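Local coordinates for hypothetical protein TTHA1606 (Thermus thermophilus, PDB 2YYB) that is of unknown function but belongs to the GTP cyclohydrolase I type 2/NIF3 family and probably binds a pair of divalent metal ions, at residues His196-Arg201 and Val205-His210; Ala12-Gln17 and Asn92-His97; Glu47-Lys52 and Asp59-His64. All blocks are in the same frame, centred on the assembly; numbering follows the deposited sequence.

Contact 1 (His196-Arg201 and Val205-His210); sequences HETFER and VIYAGH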
loop_
_atom_site.group_PDB
_atom_site.type_symbol
_atom_site.label_atom_id
_atom_site.label_comp_id
_atom_site.label_asym_id
_atom_site.label_seq_id
_atom_site.Cartn_x
_atom_site.Cartn_y
_atom_site.Cartn_z
ATOM N N HIS A 196 30.415 -3.791 10.408
ATOM C CA HIS A 196 31.285 -4.049 9.268
ATOM C C HIS A 196 31.238 -3.012 8.167
ATOM O O HIS A 196 32.270 -2.664 7.592
ATOM C CB HIS A 196 31.012 -5.448 8.709
ATOM C CG HIS A 196 31.378 -6.538 9.667
ATOM N ND1 HIS A 196 32.688 -6.840 9.976
ATOM C CD2 HIS A 196 30.613 -7.323 10.465
ATOM C CE1 HIS A 196 32.713 -7.761 10.923
ATOM N NE2 HIS A 196 31.467 -8.070 11.238
ATOM N N GLU A 197 30.052 -2.497 7.878
ATOM C CA GLU A 197 29.953 -1.497 6.834
ATOM C C GLU A 197 30.799 -0.266 7.223
ATOM O O GLU A 197 31.561 0.264 6.407
ATOM C CB GLU A 197 28.497 -1.101 6.618
ATOM C CG GLU A 197 28.318 -0.240 5.400
ATOM C CD GLU A 197 27.024 0.552 5.410
ATOM O OE1 GLU A 197 26.890 1.469 4.563
ATOM O OE2 GLU A 197 26.152 0.255 6.258
ATOM N N THR A 198 30.671 0.173 8.474
ATOM C CA THR A 198 31.431 1.311 8.961
ATOM C C THR A 198 32.952 1.209 8.704
ATOM O O THR A 198 33.577 2.173 8.273
ATOM C CB THR A 198 31.198 1.508 10.467
ATOM O OG1 THR A 198 29.889 2.020 10.670
ATOM C CG2 THR A 198 32.187 2.479 11.050
ATOM N N PHE A 199 33.555 0.062 8.977
ATOM C CA PHE A 199 34.982 -0.059 8.744
ATOM C C PHE A 199 35.333 -0.256 7.269
ATOM O O PHE A 199 36.196 0.441 6.730
ATOM C CB PHE A 199 35.566 -1.183 9.590
ATOM C CG PHE A 199 35.528 -0.893 11.064
ATOM C CD1 PHE A 199 34.406 -1.228 11.831
ATOM C CD2 PHE A 199 36.580 -0.214 11.678
ATOM C CE1 PHE A 199 34.331 -0.888 13.178
ATOM C CE2 PHE A 199 36.508 0.129 13.030
ATOM C CZ PHE A 199 35.382 -0.207 13.776
ATOM N N GLU A 200 34.645 -1.182 6.616
ATOM C CA GLU A 200 34.894 -1.462 5.222
ATOM C C GLU A 200 34.817 -0.224 4.372
ATOM O O GLU A 200 35.493 -0.126 3.355
ATOM C CB GLU A 200 33.910 -2.497 4.717
ATOM C CG GLU A 200 34.198 -3.850 5.263
ATOM C CD GLU A 200 33.262 -4.875 4.719
ATOM O OE1 GLU A 200 32.911 -4.765 3.524
ATOM O OE2 GLU A 200 32.883 -5.793 5.474
ATOM N N ARG A 201 34.001 0.729 4.786
ATOM C CA ARG A 201 33.871 1.953 4.027
ATOM C C ARG A 201 34.751 3.083 4.603
ATOM O O ARG A 201 34.591 4.255 4.245
ATOM C CB ARG A 201 32.399 2.376 3.977
ATOM C CG ARG A 201 32.167 3.553 3.054
ATOM C CD ARG A 201 30.756 3.588 2.530
ATOM N NE ARG A 201 29.811 3.869 3.590
ATOM C CZ ARG A 201 28.531 3.527 3.536
ATOM N NH1 ARG A 201 28.042 2.885 2.465
ATOM N NH2 ARG A 201 27.740 3.822 4.560
ATOM N N VAL A 205 33.202 6.987 13.086
ATOM C CA VAL A 205 31.906 7.179 13.716
ATOM C C VAL A 205 32.055 7.229 15.215
ATOM O O VAL A 205 32.761 6.403 15.795
ATOM C CB VAL A 205 30.911 6.033 13.379
ATOM C CG1 VAL A 205 29.573 6.286 14.073
ATOM C CG2 VAL A 205 30.723 5.926 11.891
ATOM N N ILE A 206 31.400 8.205 15.839
ATOM C CA ILE A 206 31.438 8.340 17.297
ATOM C C ILE A 206 30.003 8.224 17.820
ATOM O O ILE A 206 29.121 8.982 17.394
ATOM C CB ILE A 206 31.976 9.735 17.765
ATOM C CG1 ILE A 206 33.386 9.999 17.236
ATOM C CG2 ILE A 206 31.974 9.799 19.294
ATOM C CD1 ILE A 206 34.441 9.179 17.912
ATOM N N TYR A 207 29.777 7.281 18.732
ATOM C CA TYR A 207 28.453 7.070 19.345
ATOM C C TYR A 207 28.485 7.673 20.744
ATOM O O TYR A 207 29.137 7.138 21.634
ATOM C CB TYR A 207 28.122 5.567 19.424
ATOM C CG TYR A 207 27.931 4.956 18.062
ATOM C CD1 TYR A 207 26.871 5.354 17.248
ATOM C CD2 TYR A 207 28.853 4.038 17.542
ATOM C CE1 TYR A 207 26.734 4.865 15.947
ATOM C CE2 TYR A 207 28.719 3.541 16.233
ATOM C CZ TYR A 207 27.661 3.967 15.450
ATOM O OH TYR A 207 27.532 3.533 14.157
ATOM N N ALA A 208 27.781 8.787 20.934
ATOM C CA ALA A 208 27.785 9.464 22.228
ATOM C C ALA A 208 26.553 9.268 23.122
ATOM O O ALA A 208 26.369 10.000 24.103
ATOM C CB ALA A 208 28.050 10.948 22.012
ATOM N N GLY A 209 25.722 8.281 22.792
ATOM C CA GLY A 209 24.539 8.003 23.590
ATOM C C GLY A 209 23.270 8.589 23.006
ATOM O O GLY A 209 23.280 9.717 22.530
ATOM N N HIS A 210 22.178 7.830 23.022
ATOM C CA HIS A 210 20.920 8.338 22.489
ATOM C C HIS A 210 20.398 9.418 23.446
ATOM O O HIS A 210 19.956 10.486 23.018
ATOM C CB HIS A 210 19.902 7.201 22.356
ATOM C CG HIS A 210 18.751 7.516 21.450
ATOM N ND1 HIS A 210 18.007 8.671 21.559
ATOM C CD2 HIS A 210 18.192 6.803 20.443
ATOM C CE1 HIS A 210 17.037 8.653 20.660
ATOM N NE2 HIS A 210 17.128 7.531 19.969
#
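T198 lays its methyl group against one branch of V205: CG2 of T198 and CG2 of V205 come within 3.8 Å, and the two short side chains meet at a slant. The threonine torsion explains which end does the touching. With CG2 anti to the backbone N of T198 and OG1 beside that N (chi1 -73°), the methyl is offered to the valine while OG1 turns back to the carbonyl O of V194, four residues earlier and just ahead of the helix, and is held there by a hydrogen bond. The closest touch is thus made by the methyl, with OG1 grazing the same valine branch. V205 splits its two branches between two tasks. CG2 takes the threonine, whereas CG1 lies over one face of the Y207 ring, 3.3 Å above its plane and displaced toward the rim. The phenol of Y207 reaches the helix more loosely: its OH only approaches OG1 of T198, at 4.5 Å, too far for a hydrogen bond. All three residues are buried. The contact seats helix 195-200 on strand 204-207 within the beta-alpha-beta unit that starts with strand 184-187. That strand runs parallel to 204-207 on one side, and strand 154-157 pairs antiparallel on the other, with H156 also touching T198.

Contact 2 (Ala12-Gln17 and Asn92-His97); sequences AYLRIQ and NLYAAH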
loop_
_atom_site.group_PDB
_atom_site.type_symbol
_atom_site.label_atom_id
_atom_site.label_comp_id
_atom_site.label_asym_id
_atom_site.label_seq_id
_atom_site.Cartn_x
_atom_site.Cartn_y
_atom_site.Cartn_z
ATOM N N ALA A 12 4.606 27.229 15.800
ATOM C CA ALA A 12 5.104 28.166 14.803
ATOM C C ALA A 12 6.622 28.143 14.726
ATOM O O ALA A 12 7.198 27.913 13.659
ATOM C CB ALA A 12 4.631 29.566 15.133
ATOM N N TYR A 13 7.251 28.381 15.873
ATOM C CA TYR A 13 8.698 28.430 15.998
ATOM C C TYR A 13 9.390 27.181 15.508
ATOM O O TYR A 13 10.446 27.263 14.891
ATOM C CB TYR A 13 9.081 28.682 17.456
ATOM C CG TYR A 13 10.565 28.830 17.702
ATOM C CD1 TYR A 13 11.285 29.904 17.172
ATOM C CD2 TYR A 13 11.246 27.904 18.479
ATOM C CE1 TYR A 13 12.653 30.048 17.418
ATOM C CE2 TYR A 13 12.607 28.032 18.734
ATOM C CZ TYR A 13 13.310 29.103 18.205
ATOM O OH TYR A 13 14.661 29.219 18.481
ATOM N N LEU A 14 8.806 26.023 15.798
ATOM C CA LEU A 14 9.383 24.748 15.391
ATOM C C LEU A 14 8.810 24.357 14.039
ATOM O O LEU A 14 9.278 23.415 13.408
ATOM C CB LEU A 14 9.055 23.679 16.437
ATOM C CG LEU A 14 9.482 24.034 17.867
ATOM C CD1 LEU A 14 8.870 23.056 18.851
ATOM C CD2 LEU A 14 10.997 24.017 17.973
ATOM N N ARG A 15 7.810 25.116 13.596
ATOM C CA ARG A 15 7.123 24.867 12.334
ATOM C C ARG A 15 6.960 23.370 12.100
ATOM O O ARG A 15 7.500 22.800 11.164
ATOM C CB ARG A 15 7.854 25.544 11.161
ATOM C CG ARG A 15 9.358 25.395 11.145
ATOM C CD ARG A 15 10.000 26.501 10.318
ATOM N NE ARG A 15 11.388 26.710 10.720
ATOM C CZ ARG A 15 12.077 27.835 10.524
ATOM N NH1 ARG A 15 11.511 28.878 9.917
ATOM N NH2 ARG A 15 13.332 27.927 10.957
ATOM N N ILE A 16 6.184 22.755 12.978
ATOM C CA ILE A 16 5.926 21.329 12.937
ATOM C C ILE A 16 5.125 20.878 11.725
ATOM O O ILE A 16 4.916 19.680 11.527
ATOM C CB ILE A 16 5.182 20.891 14.213
ATOM C CG1 ILE A 16 3.805 21.568 14.274
ATOM C CG2 ILE A 16 6.012 21.266 15.438
ATOM C CD1 ILE A 16 2.896 21.039 15.365
ATOM N N GLN A 17 4.663 21.825 10.916
ATOM C CA GLN A 17 3.889 21.462 9.730
ATOM C C GLN A 17 4.824 20.998 8.611
ATOM O O GLN A 17 4.393 20.381 7.634
ATOM C CB GLN A 17 3.034 22.641 9.247
ATOM C CG GLN A 17 3.827 23.872 8.826
ATOM C CD GLN A 17 4.374 24.672 10.005
ATOM O OE1 GLN A 17 5.122 25.635 9.818
ATOM N NE2 GLN A 17 3.998 24.281 11.223
ATOM N N ASN A 92 0.906 20.182 31.366
ATOM C CA ASN A 92 0.685 20.155 29.924
ATOM C C ASN A 92 1.867 19.372 29.356
ATOM O O ASN A 92 3.002 19.578 29.791
ATOM C CB ASN A 92 0.715 21.563 29.328
ATOM C CG ASN A 92 -0.477 22.402 29.719
ATOM O OD1 ASN A 92 -1.609 22.175 29.277
ATOM N ND2 ASN A 92 -0.226 23.398 30.545
ATOM N N LEU A 93 1.604 18.470 28.408
ATOM C CA LEU A 93 2.663 17.676 27.779
ATOM C C LEU A 93 2.765 18.100 26.336
ATOM O O LEU A 93 1.801 17.932 25.576
ATOM C CB LEU A 93 2.358 16.176 27.810
ATOM C CG LEU A 93 3.555 15.344 27.331
ATOM C CD1 LEU A 93 4.731 15.557 28.277
ATOM C CD2 LEU A 93 3.200 13.877 27.261
ATOM N N TYR A 94 3.922 18.660 25.978
ATOM C CA TYR A 94 4.199 19.125 24.619
ATOM C C TYR A 94 5.378 18.299 24.064
ATOM O O TYR A 94 6.488 18.293 24.631
ATOM C CB TYR A 94 4.563 20.616 24.627
ATOM C CG TYR A 94 4.716 21.209 23.246
ATOM C CD1 TYR A 94 3.626 21.749 22.584
ATOM C CD2 TYR A 94 5.940 21.194 22.589
ATOM C CE1 TYR A 94 3.745 22.271 21.283
ATOM C CE2 TYR A 94 6.081 21.707 21.301
ATOM C CZ TYR A 94 4.978 22.251 20.649
ATOM O OH TYR A 94 5.103 22.812 19.392
ATOM N N ALA A 95 5.146 17.603 22.959
ATOM C CA ALA A 95 6.194 16.771 22.383
ATOM C C ALA A 95 6.720 17.346 21.061
ATOM O O ALA A 95 5.944 17.822 20.224
ATOM C CB ALA A 95 5.663 15.320 22.188
ATOM N N ALA A 96 8.041 17.306 20.896
ATOM C CA ALA A 96 8.702 17.807 19.683
ATOM C C ALA A 96 9.784 16.808 19.267
ATOM O O ALA A 96 10.855 16.754 19.872
ATOM C CB ALA A 96 9.323 19.184 19.944
ATOM N N HIS A 97 9.491 16.024 18.226
ATOM C CA HIS A 97 10.409 14.996 17.739
ATOM C C HIS A 97 11.389 15.464 16.650
ATOM O O HIS A 97 12.410 16.101 16.946
ATOM C CB HIS A 97 9.608 13.809 17.212
ATOM C CG HIS A 97 10.433 12.589 16.963
ATOM N ND1 HIS A 97 9.969 11.518 16.233
ATOM C CD2 HIS A 97 11.675 12.249 17.385
ATOM C CE1 HIS A 97 10.887 10.567 16.218
ATOM N NE2 HIS A 97 11.933 10.985 16.912
#
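L14 puts a single methyl, CD1, at the edge of the Y94 ring, near the ring plane. It lies 3.8 Å from OH of Y94 and 3.9 Å from CE2 of Y94, so it sits beside the hydroxyl end of the phenol. The same methyl also meets the small side chain of A96, with CD1 of L14 and CB of A96 4.0 Å apart. I16 adds a looser touch through its branch methyl, CG2 standing 4.3 Å from OH of Y94. L14 and Y94 approach from opposite directions, the tyrosine stretched out from its strand with CG anti to the backbone N (chi1 -174°). Helix 3-13 is closed here by a Schellman motif: R15 is its C-prime residue with positive phi, its N bonded to the carbonyl O of A12 at 2.9 Å, while N of I16 goes back to O of D11. R15 turns its guanidinium to E104 in a salt bridge, and I16 faces Y94. D11 also positions the phenol, since OD2 of D11 hydrogen-bonds OH of Y94, and L10 of the same helix packs on the tyrosine. Strand 92-95 itself is held between antiparallel strand 27-30 and parallel strand 60-63. Just beyond it the chain reaches H97, the N-cap of helix 98-102, which carries D101, a predicted metal ligand.

Contact 3 (Glu47-Lys52 and Asp59-His64); sequences EAIFRK and DFLIVH
L61 and F50 cross at about a right angle, the leucine ending in a methyl, CD2, that comes to the phenyl ring obliquely. That methyl lies 3.6 Å from CD1 and equally 3.6 Å from CE1 of F50, as near to one end of this ring bond as to the other. I49 stands next to F50 on the helix and also runs roughly perpendicular to L61; its branch methyl CG2 comes to 4.0 Å from CD2 of L61. One leucine methyl therefore serves both helix residues. L61 can reach them because its CG is anti to the backbone N (chi1 -178°), extending the side chain from strand 60-63 toward helix 47-55. The F50 side chain starts off across the helix face and its ring end turns in toward L61, where L93 of the adjacent strand and R82, T85 and L86 of helix 77-88 also pack on it. This is the helix-on-sheet layer of a beta-alpha-beta unit, strand 39-42, helix 47-55, strand 60-63. The strand leads directly to H64, a predicted metal ligand. Wholly apolar, the contact between these segments depends on burial and shape, while polar ties of the helix run to other parts, E47 to T85 and K52 to D237.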
loop_
_atom_site.group_PDB
_atom_site.type_symbol
_atom_site.label_atom_id
_atom_site.label_comp_id
_atom_site.label_asym_id
_atom_site.label_seq_id
_atom_site.Cartn_x
_atom_site.Cartn_y
_atom_site.Cartn_z
ATOM N N GLU A 47 6.725 7.777 33.413
ATOM C CA GLU A 47 6.239 7.985 34.764
ATOM C C GLU A 47 7.271 8.684 35.644
ATOM O O GLU A 47 6.949 9.632 36.335
ATOM C CB GLU A 47 5.866 6.646 35.399
ATOM C CG GLU A 47 5.505 6.728 36.882
ATOM C CD GLU A 47 4.135 7.346 37.172
ATOM O OE1 GLU A 47 3.766 8.358 36.538
ATOM O OE2 GLU A 47 3.429 6.814 38.060
ATOM N N ALA A 48 8.511 8.223 35.621
ATOM C CA ALA A 48 9.531 8.840 36.463
ATOM C C ALA A 48 9.656 10.334 36.171
ATOM O O ALA A 48 9.515 11.152 37.076
ATOM C CB ALA A 48 10.867 8.140 36.273
ATOM N N ILE A 49 9.917 10.685 34.917
ATOM C CA ILE A 49 10.014 12.086 34.531
ATOM C C ILE A 49 8.771 12.869 34.957
ATOM O O ILE A 49 8.881 14.011 35.419
ATOM C CB ILE A 49 10.169 12.249 32.995
ATOM C CG1 ILE A 49 11.590 11.883 32.575
ATOM C CG2 ILE A 49 9.860 13.677 32.578
ATOM C CD1 ILE A 49 12.659 12.592 33.413
ATOM N N PHE A 50 7.594 12.268 34.788
ATOM C CA PHE A 50 6.348 12.923 35.149
ATOM C C PHE A 50 6.214 13.202 36.646
ATOM O O PHE A 50 5.703 14.257 37.026
ATOM C CB PHE A 50 5.164 12.092 34.664
ATOM C CG PHE A 50 5.019 12.063 33.167
ATOM C CD1 PHE A 50 5.843 12.846 32.361
ATOM C CD2 PHE A 50 4.044 11.274 32.569
ATOM C CE1 PHE A 50 5.699 12.848 30.990
ATOM C CE2 PHE A 50 3.888 11.267 31.198
ATOM C CZ PHE A 50 4.717 12.057 30.396
ATOM N N ARG A 51 6.660 12.261 37.484
ATOM C CA ARG A 51 6.624 12.431 38.935
ATOM C C ARG A 51 7.545 13.594 39.327
ATOM O O ARG A 51 7.208 14.389 40.210
ATOM C CB ARG A 51 7.083 11.153 39.658
ATOM C CG ARG A 51 6.037 10.048 39.743
ATOM C CD ARG A 51 4.949 10.388 40.757
ATOM N NE ARG A 51 3.639 9.857 40.380
ATOM C CZ ARG A 51 2.504 10.157 41.012
ATOM N NH1 ARG A 51 2.523 10.980 42.058
ATOM N NH2 ARG A 51 1.345 9.660 40.588
ATOM N N LYS A 52 8.704 13.683 38.670
ATOM C CA LYS A 52 9.650 14.764 38.933
ATOM C C LYS A 52 9.045 16.100 38.522
ATOM O O LYS A 52 9.233 17.102 39.208
ATOM C CB LYS A 52 10.965 14.579 38.164
ATOM C CG LYS A 52 11.860 13.453 38.635
ATOM C CD LYS A 52 13.294 13.781 38.236
ATOM C CE LYS A 52 14.254 12.622 38.449
ATOM N NZ LYS A 52 14.022 11.547 37.434
ATOM N N ASP A 59 4.441 23.179 34.913
ATOM C CA ASP A 59 3.099 23.343 34.324
ATOM C C ASP A 59 3.089 22.943 32.854
ATOM O O ASP A 59 2.077 22.506 32.317
ATOM C CB ASP A 59 2.623 24.808 34.392
ATOM C CG ASP A 59 2.450 25.295 35.798
ATOM O OD1 ASP A 59 1.842 24.553 36.601
ATOM O OD2 ASP A 59 2.910 26.414 36.103
ATOM N N PHE A 60 4.230 23.122 32.208
ATOM C CA PHE A 60 4.356 22.852 30.793
ATOM C C PHE A 60 5.619 22.039 30.564
ATOM O O PHE A 60 6.723 22.590 30.541
ATOM C CB PHE A 60 4.446 24.182 30.053
ATOM C CG PHE A 60 4.137 24.093 28.601
ATOM C CD1 PHE A 60 2.837 24.279 28.144
ATOM C CD2 PHE A 60 5.147 23.830 27.678
ATOM C CE1 PHE A 60 2.549 24.204 26.767
ATOM C CE2 PHE A 60 4.865 23.755 26.317
ATOM C CZ PHE A 60 3.569 23.940 25.858
ATOM N N LEU A 61 5.440 20.730 30.412
ATOM C CA LEU A 61 6.539 19.782 30.188
ATOM C C LEU A 61 6.791 19.571 28.698
ATOM O O LEU A 61 5.877 19.213 27.934
ATOM C CB LEU A 61 6.208 18.435 30.839
ATOM C CG LEU A 61 7.268 17.358 30.730
ATOM C CD1 LEU A 61 8.615 17.937 31.134
ATOM C CD2 LEU A 61 6.910 16.185 31.604
ATOM N N ILE A 62 8.031 19.822 28.292
ATOM C CA ILE A 62 8.443 19.660 26.907
ATOM C C ILE A 62 9.360 18.439 26.799
ATOM O O ILE A 62 10.356 18.344 27.521
ATOM C CB ILE A 62 9.218 20.896 26.437
ATOM C CG1 ILE A 62 8.307 22.129 26.528
ATOM C CG2 ILE A 62 9.791 20.651 25.024
ATOM C CD1 ILE A 62 8.968 23.436 26.175
ATOM N N VAL A 63 9.030 17.506 25.914
ATOM C CA VAL A 63 9.870 16.320 25.742
ATOM C C VAL A 63 10.161 16.067 24.261
ATOM O O VAL A 63 9.372 16.451 23.387
ATOM C CB VAL A 63 9.204 15.061 26.355
ATOM C CG1 VAL A 63 8.995 15.267 27.856
ATOM C CG2 VAL A 63 7.879 14.763 25.635
ATOM N N HIS A 64 11.302 15.430 23.986
ATOM C CA HIS A 64 11.694 15.122 22.604
ATOM C C HIS A 64 10.968 13.849 22.168
ATOM O O HIS A 64 10.531 13.736 21.019
ATOM C CB HIS A 64 13.216 14.933 22.506
ATOM C CG HIS A 64 13.713 14.647 21.114
ATOM N ND1 HIS A 64 13.525 15.514 20.057
ATOM C CD2 HIS A 64 14.374 13.579 20.604
ATOM C CE1 HIS A 64 14.041 14.992 18.959
ATOM N NE2 HIS A 64 14.561 13.816 19.261
#

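How the contacts relate
From the N terminus, contact 2 opens where helix 3-13 ends and closes at strand 92-95, a long loop that contains contact 3 entirely. Contact 3 closes its own short loop, between helix 47-55 and strand 60-63. The two share a sheet: strands 92-95 and 60-63 are neighbours, with N92 O probably hydrogen-bonded to L61 N at 2.8 Å, and the centres of contacts 2 and 3 are about 15 Å apart. Contact 1 follows in series and ties helix 195-200 to the second sheet, on the opposite side of the chain's centre from contacts 2 and 3. Yet H64 of contact 3 and H210 of contact 1 both reach the predicted metal site, where the nearest atoms of these contacts are about 6 Å apart without touching.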